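Local coordinates for RimK domain protein ATP-grasp (Sphaerobacter thermophilus, PDB 5I47) that is probably an ATP-dependent amide-forming ligase of the RimK-like ATP-grasp family, with a putative link to lysine biosynthesis, at residues P141-E146 and E152-H157; E116-A121 and V167-F172. All blocks are in the same frame, centred on the assembly; numbering follows the deposited sequence.

Contact 1. Residues P141-E146 and E152-H157; sequences PVALVE and EAIVEH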
loop_
_atom_site.group_PDB
_atom_site.type_symbol
_atom_site.label_atom_id
_atom_site.label_comp_id
_atom_site.label_asym_id
_atom_site.label_seq_id
_atom_site.Cartn_x
_atom_site.Cartn_y
_atom_site.Cartn_z
ATOM N N PRO B 141 10.234 -12.701 1.361
ATOM C CA PRO B 141 9.418 -13.755 1.966
ATOM C C PRO B 141 9.551 -13.742 3.481
ATOM O O PRO B 141 10.488 -13.175 4.046
ATOM C CB PRO B 141 9.991 -15.041 1.363
ATOM C CG PRO B 141 11.404 -14.694 1.034
ATOM C CD PRO B 141 11.392 -13.246 0.631
ATOM N N VAL B 142 8.574 -14.377 4.137
ATOM C CA VAL B 142 8.570 -14.440 5.594
ATOM C C VAL B 142 9.862 -15.082 6.079
ATOM O O VAL B 142 10.329 -16.082 5.522
ATOM C CB VAL B 142 7.335 -15.209 6.090
ATOM C CG1 VAL B 142 7.273 -15.199 7.610
ATOM C CG2 VAL B 142 6.071 -14.603 5.497
ATOM N N ALA B 143 10.453 -14.498 7.120
ATOM C CA ALA B 143 11.808 -14.835 7.550
ATOM C C ALA B 143 11.790 -15.303 9.000
ATOM O O ALA B 143 11.502 -14.516 9.907
ATOM C CB ALA B 143 12.734 -13.633 7.376
ATOM N N LEU B 144 12.120 -16.575 9.222
ATOM C CA LEU B 144 12.170 -17.121 10.571
ATOM C C LEU B 144 13.478 -16.737 11.253
ATOM O O LEU B 144 14.550 -16.787 10.645
ATOM C CB LEU B 144 12.014 -18.642 10.539
ATOM C CG LEU B 144 12.151 -19.391 11.870
ATOM C CD1 LEU B 144 11.111 -18.930 12.879
ATOM C CD2 LEU B 144 12.061 -20.897 11.651
ATOM N N VAL B 145 13.377 -16.345 12.522
ATOM C CA VAL B 145 14.507 -15.837 13.298
ATOM C C VAL B 145 14.533 -16.618 14.607
ATOM O O VAL B 145 13.731 -16.354 15.509
ATOM C CB VAL B 145 14.404 -14.328 13.560
ATOM C CG1 VAL B 145 15.555 -13.852 14.429
ATOM C CG2 VAL B 145 14.374 -13.565 12.250
ATOM N N GLU B 146 15.457 -17.573 14.723
ATOM C CA GLU B 146 15.535 -18.388 15.929
ATOM C C GLU B 146 16.426 -17.777 17.002
ATOM O O GLU B 146 16.196 -18.013 18.193
ATOM C CB GLU B 146 16.048 -19.792 15.595
ATOM C CG GLU B 146 15.501 -20.385 14.310
ATOM C CD GLU B 146 16.389 -20.095 13.114
ATOM O OE1 GLU B 146 16.976 -18.993 13.059
ATOM O OE2 GLU B 146 16.510 -20.975 12.234
ATOM N N GLU B 152 20.629 -10.811 13.121
ATOM C CA GLU B 152 21.632 -9.958 12.495
ATOM C C GLU B 152 21.820 -10.274 11.018
ATOM O O GLU B 152 22.296 -9.415 10.269
ATOM C CB GLU B 152 22.968 -10.091 13.229
ATOM C CG GLU B 152 22.926 -9.640 14.683
ATOM C CD GLU B 152 24.239 -9.875 15.415
ATOM O OE1 GLU B 152 25.022 -10.753 14.985
ATOM O OE2 GLU B 152 24.489 -9.175 16.419
ATOM N N ALA B 153 21.451 -11.478 10.583
ATOM C CA ALA B 153 21.639 -11.858 9.188
ATOM C C ALA B 153 20.562 -11.250 8.297
ATOM O O ALA B 153 20.867 -10.653 7.259
ATOM C CB ALA B 153 21.648 -13.383 9.058
ATOM N N ILE B 154 19.294 -11.391 8.689
ATOM C CA ILE B 154 18.209 -10.886 7.855
ATOM C C ILE B 154 18.168 -9.366 7.899
ATOM O O ILE B 154 17.894 -8.713 6.887
ATOM C CB ILE B 154 16.872 -11.511 8.287
ATOM C CG1 ILE B 154 17.010 -13.035 8.317
ATOM C CG2 ILE B 154 15.768 -11.103 7.331
ATOM C CD1 ILE B 154 15.874 -13.751 8.998
ATOM N N VAL B 155 18.447 -8.778 9.065
ATOM C CA VAL B 155 18.500 -7.320 9.165
ATOM C C VAL B 155 19.617 -6.771 8.287
ATOM O O VAL B 155 19.471 -5.717 7.655
ATOM C CB VAL B 155 18.663 -6.888 10.635
ATOM C CG1 VAL B 155 18.911 -5.396 10.729
ATOM C CG2 VAL B 155 17.429 -7.266 11.441
ATOM N N GLU B 156 20.744 -7.485 8.219
ATOM C CA GLU B 156 21.827 -7.063 7.339
ATOM C C GLU B 156 21.456 -7.258 5.876
ATOM O O GLU B 156 21.829 -6.447 5.020
ATOM C CB GLU B 156 23.106 -7.828 7.674
ATOM C CG GLU B 156 24.341 -6.952 7.715
ATOM C CD GLU B 156 24.201 -5.811 8.708
ATOM O OE1 GLU B 156 23.847 -6.079 9.878
ATOM O OE2 GLU B 156 24.431 -4.646 8.316
ATOM N N HIS B 157 20.716 -8.327 5.568
ATOM C CA HIS B 157 20.337 -8.594 4.185
ATOM C C HIS B 157 19.357 -7.557 3.652
ATOM O O HIS B 157 19.399 -7.224 2.462
ATOM C CB HIS B 157 19.740 -9.996 4.069
ATOM C CG HIS B 157 19.298 -10.353 2.683
ATOM N ND1 HIS B 157 19.822 -9.755 1.556
ATOM C CD2 HIS B 157 18.379 -11.245 2.241
ATOM C CE1 HIS B 157 19.245 -10.264 0.482
ATOM N NE2 HIS B 157 18.367 -11.170 0.870
#
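Ala143 meets Ile154 at the start of strand 143-145, its CB directed at helix 148-160 and resting 3.5 Å from Ile154 CD1. The branch methyl Ile154 CG2 comes to 4.0 Å from the same Ala143 CB, so two methyls of one isoleucine lie against one alanine. The CB of Leu144 points away from the helix and its side chain packs on Phe172, while its backbone stays in the contact: Leu144 O is 3.7 Å from Ile154 CD1, a van der Waals touch. Val145 closes the series with one branch, CG2 approaching Ile154 CD1 to 3.6 Å as the two side chains pass at a slant. That branch is available because CG1 takes the place anti to the backbone N (chi1 177°), leaving CG2 anti to the carbonyl carbon. Ile154 reaches all three residues through an extended outer chain, CD1 anti to CA (chi2 168°), and accounts for 69 of the 124 Å² buried. The short axes pass 9.5 Å apart at 143°, as the chain leaves this edge strand and doubles back along the sheet through its helix. Backbone bonds of Ala143 and Val145 to Leu131 and Val129 tie the strand to its neighbour 129-133. With no hydrogen bond between the two segments, their fit depends on apolar shape, mostly at one isoleucine, and Val145 on Ala150 and Ala151 adds to it.

Contact 2. Residues E116-A121 and V167-F172; sequences EAIFAA and VLVQQF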
loop_
_atom_site.group_PDB
_atom_site.type_symbol
_atom_site.label_atom_id
_atom_site.label_comp_id
_atom_site.label_asym_id
_atom_site.label_seq_id
_atom_site.Cartn_x
_atom_site.Cartn_y
_atom_site.Cartn_z
ATOM N N GLU B 116 16.803 -0.792 15.041
ATOM C CA GLU B 116 16.790 -0.799 16.501
ATOM C C GLU B 116 15.451 -1.289 17.037
ATOM O O GLU B 116 15.406 -2.114 17.959
ATOM C CB GLU B 116 17.108 0.601 17.024
ATOM C CG GLU B 116 17.141 0.726 18.533
ATOM C CD GLU B 116 17.754 2.038 18.978
ATOM O OE1 GLU B 116 18.544 2.615 18.199
ATOM O OE2 GLU B 116 17.442 2.495 20.098
ATOM N N ALA B 117 14.348 -0.800 16.461
ATOM C CA ALA B 117 13.022 -1.243 16.882
ATOM C C ALA B 117 12.846 -2.744 16.687
ATOM O O ALA B 117 12.196 -3.408 17.504
ATOM C CB ALA B 117 11.950 -0.483 16.111
ATOM N N ILE B 118 13.405 -3.294 15.605
ATOM C CA ILE B 118 13.295 -4.731 15.358
ATOM C C ILE B 118 13.919 -5.513 16.505
ATOM O O ILE B 118 13.318 -6.454 17.036
ATOM C CB ILE B 118 13.940 -5.101 14.010
ATOM C CG1 ILE B 118 13.079 -4.593 12.852
ATOM C CG2 ILE B 118 14.155 -6.611 13.910
ATOM C CD1 ILE B 118 13.683 -4.853 11.490
ATOM N N PHE B 119 15.126 -5.124 16.916
ATOM C CA PHE B 119 15.759 -5.805 18.040
ATOM C C PHE B 119 15.067 -5.471 19.356
ATOM O O PHE B 119 15.068 -6.294 20.281
ATOM C CB PHE B 119 17.248 -5.459 18.095
ATOM C CG PHE B 119 18.035 -5.992 16.928
ATOM C CD1 PHE B 119 18.164 -7.357 16.731
ATOM C CD2 PHE B 119 18.644 -5.132 16.031
ATOM C CE1 PHE B 119 18.885 -7.858 15.657
ATOM C CE2 PHE B 119 19.367 -5.624 14.954
ATOM C CZ PHE B 119 19.487 -6.992 14.770
ATOM N N ALA B 120 14.460 -4.287 19.459
ATOM C CA ALA B 120 13.682 -3.963 20.650
ATOM C C ALA B 120 12.470 -4.878 20.783
ATOM O O ALA B 120 12.156 -5.347 21.883
ATOM C CB ALA B 120 13.249 -2.498 20.614
ATOM N N ALA B 121 11.779 -5.145 19.671
ATOM C CA ALA B 121 10.638 -6.052 19.703
ATOM C C ALA B 121 11.072 -7.496 19.921
ATOM O O ALA B 121 10.364 -8.263 20.583
ATOM C CB ALA B 121 9.839 -5.931 18.410
ATOM N N VAL B 167 9.010 -3.446 9.104
ATOM C CA VAL B 167 8.621 -4.852 9.098
ATOM C C VAL B 167 7.805 -5.144 10.350
ATOM O O VAL B 167 7.784 -4.368 11.307
ATOM C CB VAL B 167 9.828 -5.818 9.028
ATOM C CG1 VAL B 167 10.846 -5.368 7.986
ATOM C CG2 VAL B 167 10.467 -5.979 10.395
ATOM N N LEU B 168 7.133 -6.294 10.330
ATOM C CA LEU B 168 6.421 -6.831 11.481
ATOM C C LEU B 168 7.296 -7.872 12.166
ATOM O O LEU B 168 7.781 -8.805 11.516
ATOM C CB LEU B 168 5.096 -7.473 11.065
ATOM C CG LEU B 168 4.008 -6.618 10.411
ATOM C CD1 LEU B 168 2.844 -7.498 9.999
ATOM C CD2 LEU B 168 3.541 -5.520 11.349
ATOM N N VAL B 169 7.500 -7.709 13.468
ATOM C CA VAL B 169 8.176 -8.705 14.291
ATOM C C VAL B 169 7.086 -9.478 15.021
ATOM O O VAL B 169 6.451 -8.955 15.943
ATOM C CB VAL B 169 9.170 -8.060 15.267
ATOM C CG1 VAL B 169 9.813 -9.119 16.143
ATOM C CG2 VAL B 169 10.237 -7.292 14.500
ATOM N N GLN B 170 6.847 -10.716 14.594
ATOM C CA GLN B 170 5.711 -11.500 15.059
ATOM C C GLN B 170 6.197 -12.767 15.743
ATOM O O GLN B 170 7.092 -13.450 15.233
ATOM C CB GLN B 170 4.779 -11.855 13.897
ATOM C CG GLN B 170 3.471 -12.494 14.326
ATOM C CD GLN B 170 2.530 -12.736 13.164
ATOM O OE1 GLN B 170 2.774 -13.600 12.322
ATOM N NE2 GLN B 170 1.449 -11.965 13.106
ATOM N N GLN B 171 5.602 -13.077 16.893
ATOM C CA GLN B 171 5.956 -14.290 17.613
ATOM C C GLN B 171 5.687 -15.518 16.754
ATOM O O GLN B 171 4.699 -15.580 16.016
ATOM C CB GLN B 171 5.172 -14.374 18.922
ATOM C CG GLN B 171 5.381 -15.663 19.699
ATOM C CD GLN B 171 4.873 -15.567 21.122
ATOM O OE1 GLN B 171 3.723 -15.903 21.412
ATOM N NE2 GLN B 171 5.731 -15.099 22.022
ATOM N N PHE B 172 6.585 -16.495 16.841
ATOM C CA PHE B 172 6.462 -17.735 16.090
ATOM C C PHE B 172 5.806 -18.798 16.958
ATOM O O PHE B 172 6.268 -19.070 18.071
ATOM C CB PHE B 172 7.825 -18.225 15.602
ATOM C CG PHE B 172 7.741 -19.395 14.669
ATOM C CD1 PHE B 172 7.341 -19.217 13.354
ATOM C CD2 PHE B 172 8.052 -20.672 15.102
ATOM C CE1 PHE B 172 7.258 -20.289 12.487
ATOM C CE2 PHE B 172 7.970 -21.751 14.238
ATOM C CZ PHE B 172 7.572 -21.557 12.929
#
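Ala121 N donates to Ala117 O over 2.8 Å, the helical bond of the turn that carries Ala121 onto Val169. This is helix-on-sheet packing in the ATP-grasp fold: helix 115-125 connects strands 109-112 and 129-133, a split beta-alpha-beta unit whose two parallel strands have the antiparallel strand 167-171 between them. Helix and strand axes run almost parallel, at 10° and 8.8 Å. Ala121, with only a CB, allows the close backbone approach, its CA lying 6.5 Å from Val169 CA. The CB sits against the CB and CG1 of Val169, while Val169 CG2 turns to Ile118 and stands 4.0 Å from Ile118 CG2. All four touching residues are buried, and no hydrogen bond crosses between the segments. On the flank of the helix, Ala117 packs on Cys112 and on Leu40 of the second subunit. Within the sheet, the Gln170 amide bonds Lys132 NZ and Thr109 OG1. Ile118 sends its outer chain across Val167 at about a right angle; CD1 continues anti to CA (chi2 177°) and stops 3.6 Å from Val167 CG2.

Both contacts seat a helix on the same four-stranded antiparallel sheet by apolar packing alone, but at different depths. Contact 2 lies on the inner strand 167-171 and is wholly buried, burying 182 Å² through two residues of each segment. Contact 1 is at the edge strand 143-145, only partly buried, covers 124 Å² and depends largely on one isoleucine. Their helix directions also differ, nearly parallel to the strand in contact 2 and closer to antiparallel in contact 1. The helices pack on each other, with Val155 CG2 3.9 Å from Phe119 CZ, and the centres of the two contacts are about 11 Å apart.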